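Long-range contact in 3-oxo-tetronate kinase (Cupriavidus necator, PDB 5DMH), which catalyses the ATP-dependent phosphorylation of 3-oxo-tetronate to 3-oxo-tetronate 4-phosphate: residues Gln107-Thr119 and Ala245-Gly257. Residues are numbered along the deposited sequence; the frame is centred on the assembly and turned at random.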
loop_
_atom_site.group_PDB
_atom_site.type_symbol
_atom_site.label_atom_id
_atom_site.label_comp_id
_atom_site.label_asym_id
_atom_site.label_seq_id
_atom_site.Cartn_x
_atom_site.Cartn_y
_atom_site.Cartn_z
ATOM N N GLN A 107 14.120 -3.891 -17.107
ATOM C CA GLN A 107 14.415 -2.460 -17.088
ATOM C C GLN A 107 15.792 -2.175 -16.482
ATOM O O GLN A 107 16.264 -1.041 -16.540
ATOM C CB GLN A 107 13.355 -1.663 -16.313
ATOM C CG GLN A 107 11.893 -1.964 -16.642
ATOM C CD GLN A 107 11.618 -2.087 -18.130
ATOM O OE1 GLN A 107 11.806 -1.134 -18.879
ATOM N NE2 GLN A 107 11.174 -3.273 -18.564
ATOM N N GLY A 108 16.431 -3.181 -15.878
ATOM C CA GLY A 108 17.795 -3.012 -15.394
ATOM C C GLY A 108 17.960 -2.946 -13.874
ATOM O O GLY A 108 19.064 -2.728 -13.356
ATOM N N CYS A 109 16.876 -3.147 -13.135
ATOM C CA CYS A 109 16.939 -3.037 -11.681
ATOM C C CYS A 109 17.894 -4.072 -11.072
ATOM O O CYS A 109 17.991 -5.199 -11.571
ATOM C CB CYS A 109 15.558 -3.216 -11.082
ATOM S SG CYS A 109 14.380 -1.945 -11.556
ATOM N N ARG A 110 18.550 -3.673 -9.976
ATOM C CA ARG A 110 19.605 -4.438 -9.299
ATOM C C ARG A 110 19.155 -5.066 -7.991
ATOM O O ARG A 110 19.761 -6.027 -7.517
ATOM C CB ARG A 110 20.757 -3.501 -8.926
ATOM C CG ARG A 110 21.733 -3.223 -10.026
ATOM C CD ARG A 110 22.536 -1.983 -9.704
ATOM N NE ARG A 110 23.250 -1.496 -10.881
ATOM C CZ ARG A 110 24.572 -1.438 -11.004
ATOM N NH1 ARG A 110 25.104 -0.975 -12.125
ATOM N NH2 ARG A 110 25.372 -1.822 -10.019
ATOM N N GLN A 111 18.169 -4.447 -7.360
ATOM C CA GLN A 111 17.643 -4.905 -6.079
ATOM C C GLN A 111 16.142 -4.714 -6.124
ATOM O O GLN A 111 15.645 -3.850 -6.842
ATOM C CB GLN A 111 18.231 -4.105 -4.936
ATOM C CG GLN A 111 17.801 -4.545 -3.571
ATOM C CD GLN A 111 18.520 -3.766 -2.471
ATOM O OE1 GLN A 111 18.510 -2.534 -2.468
ATOM N NE2 GLN A 111 19.164 -4.487 -1.549
ATOM N N PHE A 112 15.431 -5.539 -5.372
ATOM C CA PHE A 112 13.979 -5.577 -5.449
ATOM C C PHE A 112 13.371 -5.482 -4.079
ATOM O O PHE A 112 13.965 -5.937 -3.077
ATOM C CB PHE A 112 13.548 -6.849 -6.165
ATOM C CG PHE A 112 14.182 -6.985 -7.507
ATOM C CD1 PHE A 112 15.432 -7.572 -7.639
ATOM C CD2 PHE A 112 13.572 -6.448 -8.631
ATOM C CE1 PHE A 112 16.036 -7.667 -8.880
ATOM C CE2 PHE A 112 14.177 -6.528 -9.888
ATOM C CZ PHE A 112 15.401 -7.123 -10.016
ATOM N N VAL A 113 12.228 -4.814 -4.023
ATOM C CA VAL A 113 11.436 -4.721 -2.801
ATOM C C VAL A 113 10.042 -5.278 -3.041
ATOM O O VAL A 113 9.409 -4.941 -4.048
ATOM C CB VAL A 113 11.305 -3.276 -2.309
ATOM C CG1 VAL A 113 10.273 -3.186 -1.148
ATOM C CG2 VAL A 113 12.658 -2.746 -1.876
ATOM N N PHE A 114 9.614 -6.178 -2.158
ATOM C CA PHE A 114 8.226 -6.637 -2.088
ATOM C C PHE A 114 7.561 -5.891 -0.966
ATOM O O PHE A 114 7.919 -6.003 0.218
ATOM C CB PHE A 114 8.129 -8.153 -1.930
ATOM C CG PHE A 114 6.760 -8.691 -1.641
ATOM C CD1 PHE A 114 5.626 -8.211 -2.267
ATOM C CD2 PHE A 114 6.621 -9.757 -0.756
ATOM C CE1 PHE A 114 4.382 -8.778 -2.009
ATOM C CE2 PHE A 114 5.387 -10.322 -0.489
ATOM C CZ PHE A 114 4.257 -9.815 -1.103
ATOM N N LYS A 115 6.574 -5.104 -1.357
ATOM C CA LYS A 115 5.900 -4.196 -0.446
ATOM C C LYS A 115 4.478 -4.670 -0.131
ATOM O O LYS A 115 3.642 -4.873 -1.010
ATOM C CB LYS A 115 5.871 -2.796 -1.064
ATOM C CG LYS A 115 4.821 -1.812 -0.527
ATOM C CD LYS A 115 5.192 -1.286 0.864
ATOM C CE LYS A 115 4.139 -0.339 1.447
ATOM N NZ LYS A 115 2.853 -1.033 1.746
ATOM N N TYR A 116 4.229 -4.858 1.148
ATOM C CA TYR A 116 2.931 -5.239 1.659
ATOM C C TYR A 116 2.570 -4.318 2.852
ATOM O O TYR A 116 3.280 -3.361 3.178
ATOM C CB TYR A 116 2.903 -6.728 2.020
ATOM C CG TYR A 116 4.095 -7.196 2.812
ATOM C CD1 TYR A 116 4.279 -6.788 4.104
ATOM C CD2 TYR A 116 5.072 -7.983 2.224
ATOM C CE1 TYR A 116 5.381 -7.177 4.819
ATOM C CE2 TYR A 116 6.164 -8.377 2.910
ATOM C CZ TYR A 116 6.331 -7.978 4.211
ATOM O OH TYR A 116 7.448 -8.380 4.883
ATOM N N CYS A 117 1.461 -4.590 3.492
ATOM C CA CYS A 117 0.956 -3.650 4.476
ATOM C C CYS A 117 1.780 -3.683 5.768
ATOM O O CYS A 117 2.273 -4.733 6.179
ATOM C CB CYS A 117 -0.475 -3.988 4.794
ATOM S SG CYS A 117 -1.441 -2.634 5.445
ATOM N N SER A 118 1.894 -2.526 6.401
ATOM C CA SER A 118 2.560 -2.426 7.690
ATOM C C SER A 118 1.812 -3.165 8.793
ATOM O O SER A 118 2.365 -3.374 9.875
ATOM C CB SER A 118 2.846 -0.963 8.060
ATOM O OG SER A 118 1.678 -0.176 8.111
ATOM N N THR A 119 0.572 -3.578 8.527
ATOM C CA THR A 119 -0.151 -4.422 9.469
ATOM C C THR A 119 -0.209 -5.896 9.040
ATOM O O THR A 119 -0.937 -6.702 9.616
ATOM C CB THR A 119 -1.563 -3.857 9.829
ATOM O OG1 THR A 119 -2.208 -3.330 8.660
ATOM C CG2 THR A 119 -1.465 -2.750 10.856
ATOM N N ALA A 245 22.310 -2.996 6.484
ATOM C CA ALA A 245 22.721 -4.398 6.629
ATOM C C ALA A 245 22.307 -5.258 5.438
ATOM O O ALA A 245 22.985 -6.244 5.096
ATOM C CB ALA A 245 22.175 -4.977 7.886
ATOM N N CYS A 246 21.208 -4.869 4.799
ATOM C CA CYS A 246 20.670 -5.598 3.655
ATOM C C CYS A 246 21.095 -5.042 2.290
ATOM O O CYS A 246 20.496 -5.388 1.288
ATOM C CB CYS A 246 19.137 -5.636 3.732
ATOM S SG CYS A 246 18.480 -6.565 5.142
ATOM N N ALA A 247 22.144 -4.226 2.251
ATOM C CA ALA A 247 22.609 -3.641 1.000
ATOM C C ALA A 247 22.903 -4.722 -0.035
ATOM O O ALA A 247 22.781 -4.480 -1.233
ATOM C CB ALA A 247 23.861 -2.812 1.248
ATOM N N ASN A 248 23.301 -5.902 0.444
ATOM C CA ASN A 248 23.739 -7.007 -0.415
ATOM C C ASN A 248 22.658 -8.042 -0.748
ATOM O O ASN A 248 22.950 -9.046 -1.394
ATOM C CB ASN A 248 24.899 -7.758 0.270
ATOM C CG ASN A 248 24.442 -8.601 1.482
ATOM O OD1 ASN A 248 23.480 -8.256 2.181
ATOM N ND2 ASN A 248 25.142 -9.706 1.730
ATOM N N LEU A 249 21.429 -7.830 -0.283
ATOM C CA LEU A 249 20.342 -8.751 -0.596
ATOM C C LEU A 249 19.634 -8.362 -1.895
ATOM O O LEU A 249 19.278 -7.202 -2.084
ATOM C CB LEU A 249 19.328 -8.815 0.539
ATOM C CG LEU A 249 19.765 -9.387 1.884
ATOM C CD1 LEU A 249 18.563 -9.403 2.854
ATOM C CD2 LEU A 249 20.377 -10.764 1.719
ATOM N N PRO A 250 19.440 -9.337 -2.804
ATOM C CA PRO A 250 18.629 -9.148 -4.008
ATOM C C PRO A 250 17.190 -8.706 -3.702
ATOM O O PRO A 250 16.607 -7.927 -4.485
ATOM C CB PRO A 250 18.617 -10.545 -4.635
ATOM C CG PRO A 250 19.820 -11.219 -4.129
ATOM C CD PRO A 250 20.135 -10.638 -2.799
ATOM N N LEU A 251 16.619 -9.228 -2.613
ATOM C CA LEU A 251 15.213 -8.966 -2.238
ATOM C C LEU A 251 15.086 -8.533 -0.776
ATOM O O LEU A 251 15.673 -9.144 0.118
ATOM C CB LEU A 251 14.361 -10.230 -2.432
ATOM C CG LEU A 251 12.874 -10.112 -2.151
ATOM C CD1 LEU A 251 12.159 -9.187 -3.144
ATOM C CD2 LEU A 251 12.194 -11.496 -2.104
ATOM N N ILE A 252 14.332 -7.461 -0.558
ATOM C CA ILE A 252 13.967 -6.991 0.760
ATOM C C ILE A 252 12.429 -6.885 0.762
ATOM O O ILE A 252 11.861 -6.464 -0.234
ATOM C CB ILE A 252 14.613 -5.598 1.056
ATOM C CG1 ILE A 252 16.141 -5.739 1.142
ATOM C CG2 ILE A 252 14.067 -5.035 2.356
ATOM C CD1 ILE A 252 16.907 -4.451 1.035
ATOM N N THR A 253 11.780 -7.295 1.858
ATOM C CA THR A 253 10.321 -7.230 1.980
ATOM C C THR A 253 9.858 -6.535 3.261
ATOM O O THR A 253 10.520 -6.566 4.311
ATOM C CB THR A 253 9.645 -8.604 1.872
ATOM O OG1 THR A 253 9.493 -9.220 3.164
ATOM C CG2 THR A 253 10.385 -9.539 0.889
ATOM N N GLY A 254 8.720 -5.864 3.149
ATOM C CA GLY A 254 8.173 -5.129 4.264
ATOM C C GLY A 254 7.210 -4.052 3.846
ATOM O O GLY A 254 6.662 -4.056 2.732
ATOM N N GLY A 255 7.012 -3.107 4.757
ATOM C CA GLY A 255 6.241 -1.915 4.465
ATOM C C GLY A 255 7.134 -0.843 3.872
ATOM O O GLY A 255 8.206 -1.123 3.346
ATOM N N SER A 256 6.706 0.413 3.956
ATOM C CA SER A 256 7.486 1.474 3.358
ATOM C C SER A 256 8.688 1.822 4.213
ATOM O O SER A 256 9.661 2.332 3.695
ATOM C CB SER A 256 6.640 2.727 3.090
ATOM O OG SER A 256 6.160 3.254 4.277
ATOM N N GLY A 257 8.612 1.583 5.517
ATOM C CA GLY A 257 9.698 1.955 6.407
ATOM C C GLY A 257 11.004 1.264 6.083
ATOM O O GLY A 257 12.096 1.841 6.230
#
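C246 and L249 meet Q111 where two neighbouring parallel strands, 111-115 and 251-254, join in the parallel sheet of the sugar-binding N-terminal domain. Residues C246-L249 form a type I turn, and Q111, fully extended (chi1 -177°, chi2 175°), reaches into it. Q111 NE2 donates a nearly straight bond to L249 O (2.8 Å), in the plane of both the amide and the carbonyl, and a weak one to C246 O (3.3 Å). P250 O then accepts F112 N and starts the parallel ladder, in which I252 N, F114 N and G254 N bond in turn to F112 O, I252 O and F114 O. L251 CD1 lies against CB of F112 and of F114, on the face covered by helix 128-139. On the other face, where helix 262-268 packs, I252 CD1 touches the Q111 amide at NE2 (3.4 Å). T253 sets CG2 at the edge of the F114 ring, while its OG1 bonds to I145 O of strand 144-147 and accepts Y116 OH at 2.8 Å. G254 O accepts Y116 N; with CG held between its backbone N and carbonyl carbon (chi1 46°), the Y116 ring lies over the G254 backbone. Last, K115 CD packs on G255 C (3.6 Å).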